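Local coordinates for protein possible adhesin (Caldicellulosiruptor kronotskyensis, PDB 4WA0) that probably mediates attachment of the cell to cellulose as a tapirin, of which this chain is the C-terminal beta-helix domain, at residues G42-I47 and R65-N70; M56-D61 and R91-D96. All blocks are in the same frame, centred on the assembly; numbering follows the deposited sequence. Where two conformers were deposited one is given.

Contact 1: G42-I47 and R65-N70; sequences GAVFNI and RCRDNN
Arg67 reaches over to Gly42 where two successive coils of the tapirin beta-helix meet, just before their strands pair. Its chain runs extended from CG to NE, and the guanidinium takes Gly42 O side-on with two nitrogens. Arg67 NE lies 2.8 Å from Gly42 O, and Arg67 NH2 lies 2.9 Å from that same oxygen. The NH2 bond lies almost in line with the carbonyl, whereas NE comes in from the side. The oxygen sits in the guanidinium plane, which helps fix the rotation of that flat group. Val44 packs over one face of it. Val44 CG2 stands 3.7 Å from Arg67 NH2, toward the rim, and the two side chains cross at about a right angle. Arg67 NH2 also bonds Thr25 OG1 on strand 24-27.

Asn69 meets the backbone of the same turn. Asn69 CG is anti to the carbonyl carbon (chi1 -61°), beside the backbone N, and Asn69 OD1 faces the N-H groups of Gly42 and Ala43. Asn69 OD1 accepts from Ala43 N in the carbonyl plane at 2.9 Å, and more weakly from Gly42 N. The ND2 of this buried amide is satisfied by Asn59 O and Thr93 OG1.

Gly42 has a positive phi of 82°, and a CB there would press on Cys66 SG and Arg67 CG. Beyond it the parallel ladder of strands 44-47 and 69-73 begins. Val44 and Asn70 form the bridge and put their side chains on one face. Asn70 N donates to Ala43 O, and Phe45 N closes the pair on Asn70 O at 2.9 Å.

Contact 2: M56-D61 and R91-D96; sequences MVINQD and RSTNID
Gln60 and Thr93 meet where the chain leaving strand 56-58 passes the start of strand 93-97. These strands belong to two different parallel sheets of the beta-helix. Over their touching parts, 58-61 and 91-95, the two chains run in nearly opposite directions, 156° apart. Side chains, backbone carbonyls and two waters join them.

Direct hydrogen bonds come first. Gln60 NE2 donates to Thr93 OG1 at 2.9 Å, with the hydroxyl oxygen tilted slightly from the amide plane. Gln60 CG lies beside the backbone N (chi1 -72°), and the chain then extends toward the other segment. Arg91 NE donates to Asp61 O at 2.8 Å, and the oxygen lies in the guanidinium plane. A bend at chi2 (-64°) sets Arg91 CD 3.6 Å from Asp61 O. The amide and guanidinium planes of Gln60 and Arg91 stand nearly perpendicular, and Gln60 CD lies against Arg91 CB at 3.7 Å. Arg91 NH2 turns to Asp63 O. The Asp61 carboxylate is held by Tyr330 and Lys22.

Two waters add bridges. One donates to Ile58 O and accepts from Thr93 OG1, 2.7 Å away. The other donates to both Gln60 OE1 and Arg91 O. Gln60 OE1 also accepts from Ile88 N.

Apolar contacts lie further in. Ile58 and Ile95 reach tip to tip, with their CD1 atoms 3.7 Å apart. Ile58 CG2 meets Thr93 CG2 at 3.9 Å.

The buried Gln60 amide thus has partners at both its oxygen and its nitrogen. Thr93 OG1 gives its proton to the water and accepts from Gln60 NE2 and Asn69 ND2, so its one proton is used and two donors are met. The Gln60 amide and the Thr93 hydroxyl are both engaged, while the isoleucine tips meet by apolar packing.

In the fold
From the N terminus the chain first enters contact 1 at 42-47, passes 50-52 and reaches contact 2 at 56-61. It then returns to contact 1 at 65-70, which closes a loop of 17 residues. Contact 2 closes at 91-96 after 29 residues. The two loops cross and do not nest. Contact 1 joins neighbouring strands of one parallel sheet. Contact 2 ties a second parallel sheet, through strand 56-58, to strand 93-97, the next neighbour of 69-73 in the first. The contacts touch directly: Asp68 OD1 probably bonds Ser92 N, and Asn69 O probably bonds Asn94 N. Both lie away from the magnesium site.

Contact 1: G42-I47 and R65-N70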
# COMPACT_ATOMS: atom_id res chain seq x y z
N GLY A 42 2.94 -2.93 11.97
CA GLY A 42 2.25 -1.83 12.54
C GLY A 42 1.77 -0.73 11.61
O GLY A 42 1.51 0.38 12.06
N ALA A 43 1.62 -1.06 10.36
CA ALA A 43 1.08 -0.13 9.34
C ALA A 43 -0.40 0.08 9.60
O ALA A 43 -1.16 -0.85 9.59
CB ALA A 43 1.32 -0.65 7.95
N VAL A 44 -0.78 1.35 9.69
CA VAL A 44 -2.18 1.75 9.77
C VAL A 44 -2.44 2.79 8.68
O VAL A 44 -1.97 3.90 8.75
CB VAL A 44 -2.57 2.29 11.15
CG1 VAL A 44 -4.04 2.67 11.09
CG2 VAL A 44 -2.39 1.28 12.22
N PHE A 45 -3.14 2.37 7.62
CA PHE A 45 -3.38 3.22 6.46
C PHE A 45 -4.88 3.44 6.30
O PHE A 45 -5.72 2.49 6.43
CB PHE A 45 -2.87 2.55 5.18
CG PHE A 45 -1.39 2.28 5.08
CD1 PHE A 45 -0.43 2.80 5.95
CD2 PHE A 45 -0.94 1.48 4.02
CE1 PHE A 45 0.91 2.51 5.79
CE2 PHE A 45 0.40 1.21 3.86
CZ PHE A 45 1.32 1.74 4.73
N ASN A 46 -5.23 4.65 5.89
CA ASN A 46 -6.55 4.94 5.35
C ASN A 46 -6.29 5.76 4.09
O ASN A 46 -6.17 7.01 4.18
CB ASN A 46 -7.36 5.70 6.35
CG ASN A 46 -8.75 6.08 5.83
OD1 ASN A 46 -9.41 5.29 5.13
ND2 ASN A 46 -9.24 7.26 6.24
N ILE A 47 -6.13 5.08 2.95
CA ILE A 47 -5.69 5.67 1.71
C ILE A 47 -6.54 5.30 0.54
O ILE A 47 -7.42 4.44 0.62
CB ILE A 47 -4.20 5.28 1.42
CG1 ILE A 47 -4.05 3.77 1.26
CG2 ILE A 47 -3.32 5.90 2.50
CD1 ILE A 47 -2.64 3.28 1.07
N ARG A 65 5.95 -2.70 21.48
CA ARG A 65 5.98 -1.32 20.99
C ARG A 65 5.38 -1.22 19.62
O ARG A 65 5.29 -0.12 19.08
CB ARG A 65 7.42 -0.82 20.96
CG ARG A 65 7.98 -0.62 22.38
CD ARG A 65 9.48 -0.44 22.37
NE ARG A 65 10.16 -1.61 21.93
CZ ARG A 65 11.46 -1.69 21.72
NH1 ARG A 65 12.24 -0.62 21.97
NH2 ARG A 65 12.00 -2.80 21.30
N CYS A 66 5.10 -2.40 19.04
CA CYS A 66 4.47 -2.48 17.72
C CYS A 66 2.97 -2.69 17.91
O CYS A 66 2.40 -2.46 18.99
CB CYS A 66 5.11 -3.56 16.87
SG CYS A 66 4.92 -3.24 15.05
N ARG A 67 2.32 -3.16 16.87
CA ARG A 67 0.84 -3.18 16.84
C ARG A 67 0.42 -3.93 15.59
O ARG A 67 1.24 -4.44 14.83
CB ARG A 67 0.24 -1.79 16.86
CG ARG A 67 0.53 -0.98 15.61
CD ARG A 67 0.28 0.53 15.81
NE ARG A 67 0.60 1.20 14.58
CZ ARG A 67 0.51 2.48 14.35
NH1 ARG A 67 0.12 3.28 15.33
NH2 ARG A 67 0.80 2.96 13.17
N ASP A 68 -0.88 -4.05 15.40
CA ASP A 68 -1.43 -4.82 14.27
C ASP A 68 -1.35 -3.91 13.04
O ASP A 68 -1.20 -2.72 13.17
CB ASP A 68 -2.90 -5.18 14.51
CG ASP A 68 -3.10 -6.24 15.63
OD1 ASP A 68 -2.26 -7.12 15.81
OD2 ASP A 68 -4.17 -6.19 16.28
N ASN A 69 -1.49 -4.52 11.86
CA ASN A 69 -1.63 -3.77 10.62
C ASN A 69 -3.09 -3.59 10.41
O ASN A 69 -3.88 -4.57 10.50
CB ASN A 69 -1.03 -4.58 9.49
CG ASN A 69 0.44 -4.85 9.69
OD1 ASN A 69 1.25 -3.94 9.90
ND2 ASN A 69 0.80 -6.15 9.65
N ASN A 70 -3.44 -2.39 10.02
CA ASN A 70 -4.84 -2.07 9.71
C ASN A 70 -4.86 -1.17 8.47
O ASN A 70 -4.66 0.05 8.53
CB ASN A 70 -5.41 -1.37 10.91
CG ASN A 70 -6.90 -1.18 10.82
OD1 ASN A 70 -7.55 -1.85 10.06
ND2 ASN A 70 -7.45 -0.38 11.76

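Contact 2: M56-D61 and R91-D96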
# COMPACT_ATOMS: atom_id res chain seq x y z
N MSE A 56 4.62 -7.51 -3.11
CA MSE A 56 4.19 -6.80 -1.89
C MSE A 56 4.30 -7.77 -0.79
O MSE A 56 3.84 -8.91 -0.89
CB MSE A 56 2.75 -6.32 -1.95
CG MSE A 56 2.29 -5.53 -0.72
SE MSE A 56 0.58 -4.63 -1.10
CE MSE A 56 0.83 -3.36 -2.49
N VAL A 57 4.91 -7.33 0.29
CA VAL A 57 5.05 -8.14 1.51
C VAL A 57 4.59 -7.29 2.67
O VAL A 57 5.04 -6.13 2.80
CB VAL A 57 6.51 -8.54 1.72
CG1 VAL A 57 6.72 -9.25 3.05
CG2 VAL A 57 6.97 -9.46 0.59
N ILE A 58 3.79 -7.90 3.54
CA ILE A 58 3.24 -7.24 4.74
C ILE A 58 3.70 -8.04 5.92
O ILE A 58 3.33 -9.16 6.07
CB ILE A 58 1.72 -7.04 4.74
CG1 ILE A 58 1.27 -6.37 3.45
CG2 ILE A 58 1.32 -6.30 6.05
CD1 ILE A 58 -0.25 -6.29 3.28
N ASN A 59 4.55 -7.45 6.72
CA ASN A 59 5.10 -8.12 7.88
C ASN A 59 4.34 -7.84 9.16
O ASN A 59 3.62 -6.88 9.26
CB ASN A 59 6.58 -7.76 7.98
CG ASN A 59 7.39 -8.54 6.86
OD1 ASN A 59 7.18 -9.75 6.67
ND2 ASN A 59 8.22 -7.89 6.22
N GLN A 60 4.54 -8.73 10.11
CA GLN A 60 4.00 -8.62 11.48
C GLN A 60 5.17 -8.58 12.45
O GLN A 60 6.25 -9.10 12.13
CB GLN A 60 3.11 -9.83 11.81
CG GLN A 60 1.80 -9.77 11.05
CD GLN A 60 0.78 -10.82 11.43
OE1 GLN A 60 1.09 -11.86 12.03
NE2 GLN A 60 -0.44 -10.59 11.02
N ASP A 61 4.95 -8.00 13.62
CA ASP A 61 6.05 -7.78 14.59
C ASP A 61 5.36 -7.79 15.99
O ASP A 61 4.47 -6.95 16.27
CB ASP A 61 6.76 -6.45 14.37
CG ASP A 61 7.96 -6.23 15.31
OD1 ASP A 61 7.96 -6.80 16.38
OD2 ASP A 61 8.86 -5.42 14.94
N ARG A 91 -0.18 -11.37 16.25
CA ARG A 91 -0.54 -10.18 15.55
C ARG A 91 -1.61 -10.43 14.48
O ARG A 91 -1.78 -11.55 13.99
CB ARG A 91 0.70 -9.52 14.91
CG ARG A 91 1.68 -8.93 15.85
CD ARG A 91 1.03 -7.78 16.60
NE ARG A 91 1.96 -7.10 17.48
CZ ARG A 91 1.62 -6.55 18.61
NH1 ARG A 91 0.36 -6.66 19.04
NH2 ARG A 91 2.53 -5.88 19.31
N SER A 92 -2.30 -9.36 14.09
CA SER A 92 -3.25 -9.42 13.00
C SER A 92 -2.85 -8.49 11.86
O SER A 92 -2.20 -7.45 12.08
CB SER A 92 -4.66 -9.04 13.48
OG SER A 92 -5.18 -10.03 14.35
N THR A 93 -3.22 -8.90 10.66
CA THR A 93 -3.12 -8.08 9.44
C THR A 93 -4.50 -7.91 8.86
O THR A 93 -5.07 -8.84 8.30
CB THR A 93 -2.16 -8.68 8.42
OG1 THR A 93 -0.84 -8.57 8.95
CG2 THR A 93 -2.13 -7.88 7.10
N ASN A 94 -5.09 -6.75 9.06
CA ASN A 94 -6.43 -6.51 8.56
C ASN A 94 -6.38 -5.62 7.32
O ASN A 94 -5.67 -4.60 7.34
CB ASN A 94 -7.21 -5.80 9.60
CG ASN A 94 -7.22 -6.61 10.89
OD1 ASN A 94 -7.63 -7.75 10.88
ND2 ASN A 94 -6.69 -6.04 11.97
N ILE A 95 -7.06 -6.01 6.27
CA ILE A 95 -6.98 -5.30 4.98
C ILE A 95 -8.39 -5.17 4.51
O ILE A 95 -9.06 -6.18 4.36
CB ILE A 95 -6.16 -5.99 3.91
CG1 ILE A 95 -4.74 -6.33 4.40
CG2 ILE A 95 -6.10 -5.13 2.70
CD1 ILE A 95 -3.85 -6.97 3.39
N ASP A 96 -8.83 -3.96 4.19
CA ASP A 96 -10.17 -3.74 3.69
C ASP A 96 -10.05 -2.85 2.47
O ASP A 96 -9.68 -1.66 2.66
CB ASP A 96 -10.99 -3.08 4.80
CG ASP A 96 -12.43 -2.94 4.46
OD1 ASP A 96 -12.71 -2.50 3.33
OD2 ASP A 96 -13.30 -3.18 5.36
O HOH W 1 1.00 -9.84 7.52
O HOH W 2 -0.76 -13.82 12.73